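Local coordinates for minor structural protein 5 (Lactococcus phage Tuc2009, PDB 5E7T), which is probably an accessory baseplate protein of the phage tail, with a galactose-binding-like domain that may help recognise saccharides on the host cell surface, at residues 89-94 with 138-143; 109-114 with 122-127; 28-33 with 180-185. One frame throughout, in Å; residues are numbered along the deposited sequence.

Followed from the N terminus, the chain passes 28-33, builds the two-sheet domain, and comes back to that loop with 180-185 at the end of the domain's strand 171-184, so interaction 3 closes the longest loop, of 146 intervening residues. Within that loop, interaction 1 joins 89-94 to 138-143 across 43 residues, and within these interaction 2 closes a short hairpin between 109-114 and 122-127. The three are therefore nested and none crosses another. Interactions 1 and 3 meet in one sheet, where strands 85-98 and 171-184 are neighbours. Interaction 2 belongs to the other sheet and touches interaction 1 through Ile125 and Ile141. Interaction 3 fastens the long N-terminal loop onto the domain.

Interaction 1. Residues 89-94 with 138-143; sequences SVDVMF and WIRITQ
Val90 and Val92 pair with Ile141 and Ile139 in an antiparallel beta arrangement, part of a five-stranded sheet in the galactose-binding-like domain. Two hydrogen-bonded pairs alternate with two non-hydrogen-bonded ones; Ile141 N to Val90 O measures 2.8 Å. The largest side chain of the contact, Trp138, lies across Met93. With CG anti to the backbone N (chi1 166°) and the chain extended beyond it, Met93 runs over the indole from the six-membered to the five-membered ring. Met93 CB sits over one face of the six-membered ring, 3.7 Å from its centroid, and the sulfur SD lies 4.2 Å from the centroid of the five-membered ring, a Met-aromatic contact. Asp91 CB touches the same indole at CE3, while Asp91 OD2 forms a salt bridge with Arg178, which also makes a cation-pi contact with Trp138. Asp91 and Arg140 share a face of the sheet, but carboxylate and guanidinium are turned 82° apart and their charged atoms do not meet. Thr142 CG2 lies over the centre of that guanidinium. A chain of another protein continues the sheet beyond 139-142. On the face bearing Val90 and Val92, the branch tip Ile141 CD1 lies 3.9 Å from Val92 CG1.

Interaction 2. Residues 109-114 with 122-127; sequences WMRQRY and ICTIDL. With SO4 (sulfate ion), chain G.
Tyr114 presents one ring face to Ile122, whose CD1 sits over the ring centre, 3.8 Å from the centroid, in a CH-pi contact. The Arg111 guanidinium takes Thr124 OG1 at its edge, within its plane: NE at 2.9 Å and NH2 at 3.2 Å grip that one oxygen side-on. Thr124 OG1 stands anti to its backbone N (chi1 -177°), which turns it toward the arginine. One face of the guanidinium is covered by Trp109 NE1, and Arg111 CZ lies over the indole, toward its rim. Asp126 OD1 reaches the indole edge at CD1, with ring and carboxylate only 15° apart. Trp109 CH2 covers a face of the Arg113 guanidinium, whose edge holds a sulfate, probably from the crystallisation liquor, by a 2.8 Å bond from NH2 to O2. A classic beta bulge sets two residues, Ile122 and Cys123, against Gln112, whose O accepts from Ile122 N at 2.9 Å and Cys123 N at 3.1 Å, both on the same face of its plane. The hairpin ends the four-stranded sheet, with 121-126 outermost and 157-166 on the far side of 104-114, while Met110 and Leu127 pack on strand 171-184 of the five-stranded sheet.

Interaction 3. Residues 28-33 with 180-185; sequences LNLLVN and PKQELG
Leu30 and Gln182 join two unlike backbones: residues 28-33 have no regular structure, and 28-31 run 125° from the direction of strand 180-184, and one backbone bond, Leu30 N to Gln182 O at 2.8 Å, links them directly. With CG anti to the backbone N (chi1 -154°), the Asn29 amide reaches the strand and engages it with both ends. Asn29 ND2 donates to Pro180 O at 3.0 Å, nearly straight and on a lone pair of that carbonyl; the acceptor O lies in the plane of the Asn29 amide. Asn29 OD1 accepts twice, from Gln182 N at 3.2 Å and from Leu31 N at 2.8 Å; the two donors come from opposite faces of the carbonyl plane, each well out of it. The bond from Leu31 N makes an Asx turn, so one oxygen both shapes the loop and attaches it to the strand. Three bonds to the backbone fix the rotation of this amide, and ND2 has a further acceptor in Met192 O.

One face of the amide carries the aliphatic part of Lys181, whose CG lies 3.5 Å from Asn29 CG, on the side from which Gln182 N comes. The lysine extends past it to a salt bridge with Glu183, with NZ also bonded to Pro190 O, while Glu183 OE1 bonds Thr189. Leu31 supplies the apolar part: CD1 meets Pro180 CB at 3.7 Å, and CD2 rests against Gln182 CB, the two side chains crossing at about a right angle. A water donates to Leu28 O and accepts from Leu184 N, bridging the backbones. Strand 171-184 lies between 53-60 and 85-98 in the five-stranded sheet; the loop 28-33 covers its C-terminal part, with Leu31 also on Phe42 and Phe73, and Leu30 on Tyr86 of strand 85-98.

Interaction 1. Residues 89-94 with 138-143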
loop_
_atom_site.group_PDB
_atom_site.type_symbol
_atom_site.label_atom_id
_atom_site.label_comp_id
_atom_site.label_asym_id
_atom_site.label_seq_id
_atom_site.Cartn_x
_atom_site.Cartn_y
_atom_site.Cartn_z
ATOM N N SER B 89 18.068 15.731 55.032
ATOM C CA SER B 89 19.464 16.150 55.294
ATOM C C SER B 89 19.841 17.173 54.215
ATOM O O SER B 89 19.440 17.005 53.064
ATOM C CB SER B 89 20.423 14.958 55.250
ATOM O OG SER B 89 19.814 13.755 54.793
ATOM N N VAL B 90 20.555 18.262 54.582
ATOM C CA VAL B 90 20.923 19.324 53.641
ATOM C C VAL B 90 22.078 20.146 54.196
ATOM O O VAL B 90 22.172 20.314 55.418
ATOM C CB VAL B 90 19.687 20.207 53.276
ATOM C CG1 VAL B 90 19.133 20.960 54.486
ATOM C CG2 VAL B 90 19.988 21.157 52.129
ATOM N N ASP B 91 22.967 20.632 53.289
ATOM C CA ASP B 91 24.069 21.559 53.556
ATOM C C ASP B 91 23.563 22.938 53.167
ATOM O O ASP B 91 23.001 23.114 52.096
ATOM C CB ASP B 91 25.324 21.218 52.750
ATOM C CG ASP B 91 26.039 19.961 53.189
ATOM O OD1 ASP B 91 25.582 19.320 54.168
ATOM O OD2 ASP B 91 27.019 19.583 52.522
ATOM N N VAL B 92 23.726 23.902 54.055
ATOM C CA VAL B 92 23.192 25.238 53.879
ATOM C C VAL B 92 24.233 26.321 54.227
ATOM O O VAL B 92 25.010 26.150 55.172
ATOM C CB VAL B 92 21.887 25.272 54.714
ATOM C CG1 VAL B 92 21.846 26.381 55.748
ATOM C CG2 VAL B 92 20.673 25.287 53.815
ATOM N N MET B 93 24.279 27.405 53.440
ATOM C CA MET B 93 25.238 28.486 53.673
ATOM C C MET B 93 24.623 29.837 53.455
ATOM O O MET B 93 23.997 30.059 52.423
ATOM C CB MET B 93 26.477 28.322 52.800
ATOM C CG MET B 93 27.353 29.532 52.729
ATOM S SD MET B 93 28.991 29.019 52.269
ATOM C CE MET B 93 29.538 30.463 51.655
ATOM N N PHE B 94 24.818 30.745 54.415
ATOM C CA PHE B 94 24.275 32.079 54.296
ATOM C C PHE B 94 25.414 32.989 53.973
ATOM O O PHE B 94 26.336 33.131 54.785
ATOM C CB PHE B 94 23.552 32.502 55.585
ATOM C CG PHE B 94 22.304 31.701 55.874
ATOM C CD1 PHE B 94 22.385 30.438 56.462
ATOM C CD2 PHE B 94 21.048 32.203 55.558
ATOM C CE1 PHE B 94 21.231 29.715 56.757
ATOM C CE2 PHE B 94 19.900 31.464 55.827
ATOM C CZ PHE B 94 19.999 30.229 56.431
ATOM N N TRP B 138 29.271 26.184 55.862
ATOM C CA TRP B 138 28.332 25.118 55.527
ATOM C C TRP B 138 27.794 24.493 56.784
ATOM O O TRP B 138 28.555 23.949 57.593
ATOM C CB TRP B 138 28.959 24.041 54.645
ATOM C CG TRP B 138 29.175 24.480 53.233
ATOM C CD1 TRP B 138 30.368 24.753 52.642
ATOM C CD2 TRP B 138 28.167 24.772 52.262
ATOM N NE1 TRP B 138 30.172 25.199 51.369
ATOM C CE2 TRP B 138 28.826 25.219 51.103
ATOM C CE3 TRP B 138 26.761 24.727 52.265
ATOM C CZ2 TRP B 138 28.135 25.562 49.936
ATOM C CZ3 TRP B 138 26.082 25.087 51.115
ATOM C CH2 TRP B 138 26.770 25.498 49.969
ATOM N N ILE B 139 26.486 24.583 56.953
ATOM C CA ILE B 139 25.818 23.979 58.080
ATOM C C ILE B 139 25.061 22.752 57.545
ATOM O O ILE B 139 24.263 22.886 56.598
ATOM C CB ILE B 139 24.850 24.984 58.776
ATOM C CG1 ILE B 139 25.521 26.324 59.111
ATOM C CG2 ILE B 139 24.197 24.360 60.013
ATOM C CD1 ILE B 139 24.534 27.523 59.237
ATOM N N ARG B 140 25.301 21.569 58.144
ATOM C CA ARG B 140 24.562 20.344 57.827
ATOM C C ARG B 140 23.358 20.298 58.772
ATOM O O ARG B 140 23.539 20.368 59.993
ATOM C CB ARG B 140 25.415 19.105 58.067
ATOM C CG ARG B 140 24.629 17.823 57.892
ATOM C CD ARG B 140 25.459 16.642 57.456
ATOM N NE ARG B 140 25.071 15.469 58.230
ATOM C CZ ARG B 140 24.393 14.434 57.748
ATOM N NH1 ARG B 140 24.071 14.385 56.461
ATOM N NH2 ARG B 140 24.058 13.424 58.545
ATOM N N ILE B 141 22.136 20.199 58.227
ATOM C CA ILE B 141 20.915 20.170 59.042
ATOM C C ILE B 141 20.140 18.902 58.725
ATOM O O ILE B 141 19.927 18.606 57.557
ATOM C CB ILE B 141 20.085 21.468 58.839
ATOM C CG1 ILE B 141 20.958 22.722 59.042
ATOM C CG2 ILE B 141 18.891 21.502 59.788
ATOM C CD1 ILE B 141 20.494 23.891 58.380
ATOM N N THR B 142 19.760 18.126 59.752
ATOM C CA THR B 142 19.014 16.864 59.605
ATOM C C THR B 142 17.743 16.863 60.457
ATOM O O THR B 142 17.703 17.508 61.510
ATOM C CB THR B 142 19.910 15.632 59.882
ATOM O OG1 THR B 142 20.050 15.410 61.286
ATOM C CG2 THR B 142 21.280 15.722 59.231
ATOM N N GLN B 143 16.700 16.145 60.004
ATOM C CA GLN B 143 15.411 16.033 60.705
ATOM C C GLN B 143 14.621 14.824 60.201
ATOM O O GLN B 143 14.445 14.664 58.991
ATOM C CB GLN B 143 14.590 17.316 60.516
ATOM C CG GLN B 143 13.194 17.321 61.125
ATOM C CD GLN B 143 13.182 17.465 62.612
ATOM O OE1 GLN B 143 13.516 18.522 63.168
ATOM N NE2 GLN B 143 12.699 16.432 63.279
#

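Interaction 2. Residues 109-114 with 122-127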
loop_
_atom_site.group_PDB
_atom_site.type_symbol
_atom_site.label_atom_id
_atom_site.label_comp_id
_atom_site.label_asym_id
_atom_site.label_seq_id
_atom_site.Cartn_x
_atom_site.Cartn_y
_atom_site.Cartn_z
ATOM N N TRP B 109 11.501 27.126 56.691
ATOM C CA TRP B 109 11.699 25.695 56.453
ATOM C C TRP B 109 11.579 25.238 54.989
ATOM O O TRP B 109 11.185 26.026 54.130
ATOM C CB TRP B 109 10.747 24.860 57.329
ATOM C CG TRP B 109 9.369 25.427 57.582
ATOM C CD1 TRP B 109 8.850 25.784 58.791
ATOM C CD2 TRP B 109 8.299 25.597 56.620
ATOM N NE1 TRP B 109 7.546 26.206 58.642
ATOM C CE2 TRP B 109 7.186 26.107 57.321
ATOM C CE3 TRP B 109 8.200 25.441 55.225
ATOM C CZ2 TRP B 109 5.986 26.420 56.683
ATOM C CZ3 TRP B 109 6.993 25.711 54.608
ATOM C CH2 TRP B 109 5.914 26.214 55.330
ATOM N N MET B 110 11.941 23.953 54.713
ATOM C CA MET B 110 11.787 23.257 53.422
ATOM C C MET B 110 10.784 22.176 53.742
ATOM O O MET B 110 11.082 21.267 54.527
ATOM C CB MET B 110 13.085 22.624 52.954
ATOM C CG MET B 110 13.958 23.550 52.201
ATOM S SD MET B 110 15.529 22.738 51.917
ATOM C CE MET B 110 16.445 24.077 51.395
ATOM N N ARG B 111 9.560 22.323 53.234
ATOM C CA ARG B 111 8.504 21.429 53.663
ATOM C C ARG B 111 7.527 20.966 52.591
ATOM O O ARG B 111 7.086 21.760 51.747
ATOM C CB ARG B 111 7.750 22.139 54.818
ATOM C CG ARG B 111 6.273 21.805 55.042
ATOM C CD ARG B 111 5.699 22.479 56.277
ATOM N NE ARG B 111 6.604 22.406 57.422
ATOM C CZ ARG B 111 6.409 22.994 58.602
ATOM N NH1 ARG B 111 5.299 23.693 58.834
ATOM N NH2 ARG B 111 7.327 22.894 59.557
ATOM N N GLN B 112 7.168 19.664 52.684
ATOM C CA GLN B 112 6.107 19.002 51.924
ATOM C C GLN B 112 4.960 19.046 52.924
ATOM O O GLN B 112 5.160 18.677 54.092
ATOM C CB GLN B 112 6.439 17.539 51.619
ATOM C CG GLN B 112 7.020 17.294 50.253
ATOM C CD GLN B 112 7.256 15.820 50.018
ATOM O OE1 GLN B 112 7.889 15.133 50.832
ATOM N NE2 GLN B 112 6.836 15.316 48.856
ATOM N N ARG B 113 3.784 19.545 52.504
ATOM C CA ARG B 113 2.632 19.688 53.397
ATOM C C ARG B 113 1.308 19.693 52.664
ATOM O O ARG B 113 1.281 19.927 51.459
ATOM C CB ARG B 113 2.757 20.987 54.212
ATOM C CG ARG B 113 2.542 22.265 53.408
ATOM C CD ARG B 113 2.658 23.432 54.327
ATOM N NE ARG B 113 2.424 24.682 53.625
ATOM C CZ ARG B 113 2.309 25.860 54.224
ATOM N NH1 ARG B 113 2.400 25.951 55.545
ATOM N NH2 ARG B 113 2.094 26.956 53.510
ATOM N N TYR B 114 0.203 19.484 53.417
ATOM C CA TYR B 114 -1.160 19.539 52.899
ATOM C C TYR B 114 -1.488 21.033 52.701
ATOM O O TYR B 114 -0.833 21.899 53.300
ATOM C CB TYR B 114 -2.171 18.822 53.838
ATOM C CG TYR B 114 -2.073 17.308 53.838
ATOM C CD1 TYR B 114 -2.604 16.553 52.794
ATOM C CD2 TYR B 114 -1.449 16.629 54.877
ATOM C CE1 TYR B 114 -2.470 15.163 52.762
ATOM C CE2 TYR B 114 -1.327 15.237 54.866
ATOM C CZ TYR B 114 -1.830 14.507 53.799
ATOM O OH TYR B 114 -1.694 13.133 53.781
ATOM N N ILE B 122 3.874 17.230 56.246
ATOM C CA ILE B 122 4.050 15.832 55.912
ATOM C C ILE B 122 5.506 15.500 56.209
ATOM O O ILE B 122 5.791 14.608 56.996
ATOM C CB ILE B 122 3.644 15.551 54.421
ATOM C CG1 ILE B 122 2.123 15.727 54.221
ATOM C CG2 ILE B 122 4.116 14.160 53.926
ATOM C CD1 ILE B 122 1.662 16.050 52.768
ATOM N N CYS B 123 6.424 16.228 55.592
ATOM C CA CYS B 123 7.858 16.001 55.737
ATOM C C CYS B 123 8.533 17.338 55.601
ATOM O O CYS B 123 8.409 18.007 54.572
ATOM C CB CYS B 123 8.345 15.015 54.684
ATOM S SG CYS B 123 10.005 14.403 54.994
ATOM N N THR B 124 9.189 17.764 56.674
ATOM C CA THR B 124 9.793 19.086 56.780
ATOM C C THR B 124 11.186 19.128 57.459
ATOM O O THR B 124 11.600 18.157 58.108
ATOM C CB THR B 124 8.791 19.961 57.519
ATOM O OG1 THR B 124 9.278 21.303 57.598
ATOM C CG2 THR B 124 8.452 19.416 58.901
ATOM N N ILE B 125 11.873 20.287 57.331
ATOM C CA ILE B 125 13.164 20.580 57.936
ATOM C C ILE B 125 13.301 22.077 58.165
ATOM O O ILE B 125 13.248 22.859 57.219
ATOM C CB ILE B 125 14.368 19.950 57.185
ATOM C CG1 ILE B 125 15.671 20.107 58.000
ATOM C CG2 ILE B 125 14.503 20.453 55.714
ATOM C CD1 ILE B 125 16.736 19.281 57.535
ATOM N N ASP B 126 13.445 22.470 59.440
ATOM C CA ASP B 126 13.612 23.858 59.851
ATOM C C ASP B 126 15.007 24.329 59.440
ATOM O O ASP B 126 15.980 23.574 59.536
ATOM C CB ASP B 126 13.477 23.983 61.375
ATOM C CG ASP B 126 12.092 24.170 61.980
ATOM O OD1 ASP B 126 11.118 24.389 61.205
ATOM O OD2 ASP B 126 11.985 24.135 63.244
ATOM N N LEU B 127 15.093 25.577 58.979
ATOM C CA LEU B 127 16.348 26.192 58.580
ATOM C C LEU B 127 16.722 27.235 59.628
ATOM O O LEU B 127 15.827 27.627 60.393
ATOM C CB LEU B 127 16.257 26.757 57.163
ATOM C CG LEU B 127 16.055 25.724 56.051
ATOM C CD1 LEU B 127 16.247 26.352 54.703
ATOM C CD2 LEU B 127 16.981 24.540 56.203
HETATM S S SO4 G . 2.210 29.904 55.846
HETATM O O1 SO4 G . 2.733 29.490 57.155
HETATM O O2 SO4 G . 1.240 28.903 55.387
HETATM O O3 SO4 G . 1.539 31.205 55.930
HETATM O O4 SO4 G . 3.322 30.022 54.901
#

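Interaction 3. Residues 28-33 with 180-185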
loop_
_atom_site.group_PDB
_atom_site.type_symbol
_atom_site.label_atom_id
_atom_site.label_comp_id
_atom_site.label_asym_id
_atom_site.label_seq_id
_atom_site.Cartn_x
_atom_site.Cartn_y
_atom_site.Cartn_z
ATOM N N LEU B 28 19.154 5.585 48.979
ATOM C CA LEU B 28 18.892 6.413 47.796
ATOM C C LEU B 28 18.036 7.644 48.139
ATOM O O LEU B 28 17.211 7.606 49.050
ATOM C CB LEU B 28 18.210 5.594 46.687
ATOM C CG LEU B 28 19.097 4.709 45.834
ATOM C CD1 LEU B 28 18.263 3.740 45.034
ATOM C CD2 LEU B 28 20.009 5.533 44.921
ATOM N N ASN B 29 18.237 8.721 47.386
ATOM C CA ASN B 29 17.550 9.980 47.549
ATOM C C ASN B 29 16.230 9.890 46.870
ATOM O O ASN B 29 16.097 9.268 45.799
ATOM C CB ASN B 29 18.366 11.096 46.882
ATOM C CG ASN B 29 18.167 12.489 47.429
ATOM O OD1 ASN B 29 17.093 12.856 47.916
ATOM N ND2 ASN B 29 19.217 13.292 47.381
ATOM N N LEU B 30 15.248 10.574 47.460
ATOM C CA LEU B 30 13.902 10.702 46.899
ATOM C C LEU B 30 13.751 12.063 46.207
ATOM O O LEU B 30 12.771 12.278 45.520
ATOM C CB LEU B 30 12.836 10.464 47.973
ATOM C CG LEU B 30 12.690 9.015 48.398
ATOM C CD1 LEU B 30 12.027 8.910 49.735
ATOM C CD2 LEU B 30 11.927 8.248 47.387
ATOM N N LEU B 31 14.752 12.958 46.346
ATOM C CA LEU B 31 14.757 14.269 45.674
ATOM C C LEU B 31 15.336 14.171 44.241
ATOM O O LEU B 31 16.056 13.231 43.945
ATOM C CB LEU B 31 15.494 15.352 46.493
ATOM C CG LEU B 31 15.074 15.547 47.936
ATOM C CD1 LEU B 31 15.777 16.704 48.524
ATOM C CD2 LEU B 31 13.615 15.772 48.057
ATOM N N VAL B 32 15.017 15.137 43.377
ATOM C CA VAL B 32 15.403 15.194 41.960
ATOM C C VAL B 32 16.398 16.349 41.716
ATOM O O VAL B 32 16.101 17.498 42.077
ATOM C CB VAL B 32 14.136 15.386 41.077
ATOM C CG1 VAL B 32 14.509 15.525 39.614
ATOM C CG2 VAL B 32 13.135 14.257 41.259
ATOM N N ASN B 33 17.528 16.061 41.033
ATOM C CA ASN B 33 18.586 17.035 40.723
ATOM C C ASN B 33 19.238 17.635 41.990
ATOM O O ASN B 33 19.617 18.808 41.993
ATOM C CB ASN B 33 18.098 18.130 39.758
ATOM C CG ASN B 33 19.207 18.892 39.086
ATOM O OD1 ASN B 33 20.231 18.328 38.692
ATOM N ND2 ASN B 33 19.030 20.198 38.956
ATOM N N PRO B 180 20.737 18.494 48.915
ATOM C CA PRO B 180 19.504 18.202 49.665
ATOM C C PRO B 180 19.138 16.723 49.513
ATOM O O PRO B 180 19.380 16.128 48.462
ATOM C CB PRO B 180 18.474 19.131 49.021
ATOM C CG PRO B 180 18.953 19.329 47.637
ATOM C CD PRO B 180 20.458 19.362 47.747
ATOM N N LYS B 181 18.620 16.117 50.574
ATOM C CA LYS B 181 18.275 14.706 50.579
ATOM C C LYS B 181 17.081 14.446 51.420
ATOM O O LYS B 181 16.912 15.032 52.496
ATOM C CB LYS B 181 19.442 13.847 51.110
ATOM C CG LYS B 181 19.359 12.357 50.726
ATOM C CD LYS B 181 20.331 11.494 51.486
ATOM C CE LYS B 181 20.318 10.083 50.968
ATOM N NZ LYS B 181 21.025 9.143 51.878
ATOM N N GLN B 182 16.263 13.519 50.935
ATOM C CA GLN B 182 15.105 12.973 51.620
ATOM C C GLN B 182 15.195 11.480 51.362
ATOM O O GLN B 182 15.397 11.052 50.215
ATOM C CB GLN B 182 13.786 13.545 51.091
ATOM C CG GLN B 182 12.609 12.772 51.660
ATOM C CD GLN B 182 11.289 13.154 51.102
ATOM O OE1 GLN B 182 10.502 13.793 51.785
ATOM N NE2 GLN B 182 10.983 12.704 49.889
ATOM N N GLU B 183 15.082 10.691 52.426
ATOM C CA GLU B 183 15.160 9.235 52.323
ATOM C C GLU B 183 14.175 8.580 53.265
ATOM O O GLU B 183 13.799 9.163 54.273
ATOM C CB GLU B 183 16.576 8.756 52.646
ATOM C CG GLU B 183 16.977 8.947 54.097
ATOM C CD GLU B 183 18.471 9.079 54.246
ATOM O OE1 GLU B 183 19.137 8.024 54.346
ATOM O OE2 GLU B 183 18.975 10.228 54.252
ATOM N N LEU B 184 13.795 7.357 52.962
ATOM C CA LEU B 184 12.900 6.596 53.802
ATOM C C LEU B 184 13.730 6.119 54.995
ATOM O O LEU B 184 14.851 5.642 54.816
ATOM C CB LEU B 184 12.355 5.419 52.968
ATOM C CG LEU B 184 11.525 4.376 53.702
ATOM C CD1 LEU B 184 10.179 4.937 54.143
ATOM C CD2 LEU B 184 11.429 3.109 52.878
ATOM N N GLY B 185 13.218 6.283 56.191
ATOM C CA GLY B 185 13.991 5.872 57.352
ATOM C C GLY B 185 14.144 6.927 58.421
ATOM O O GLY B 185 13.616 8.033 58.287
HETATM O O HOH W 1 15.143 6.111 50.713
#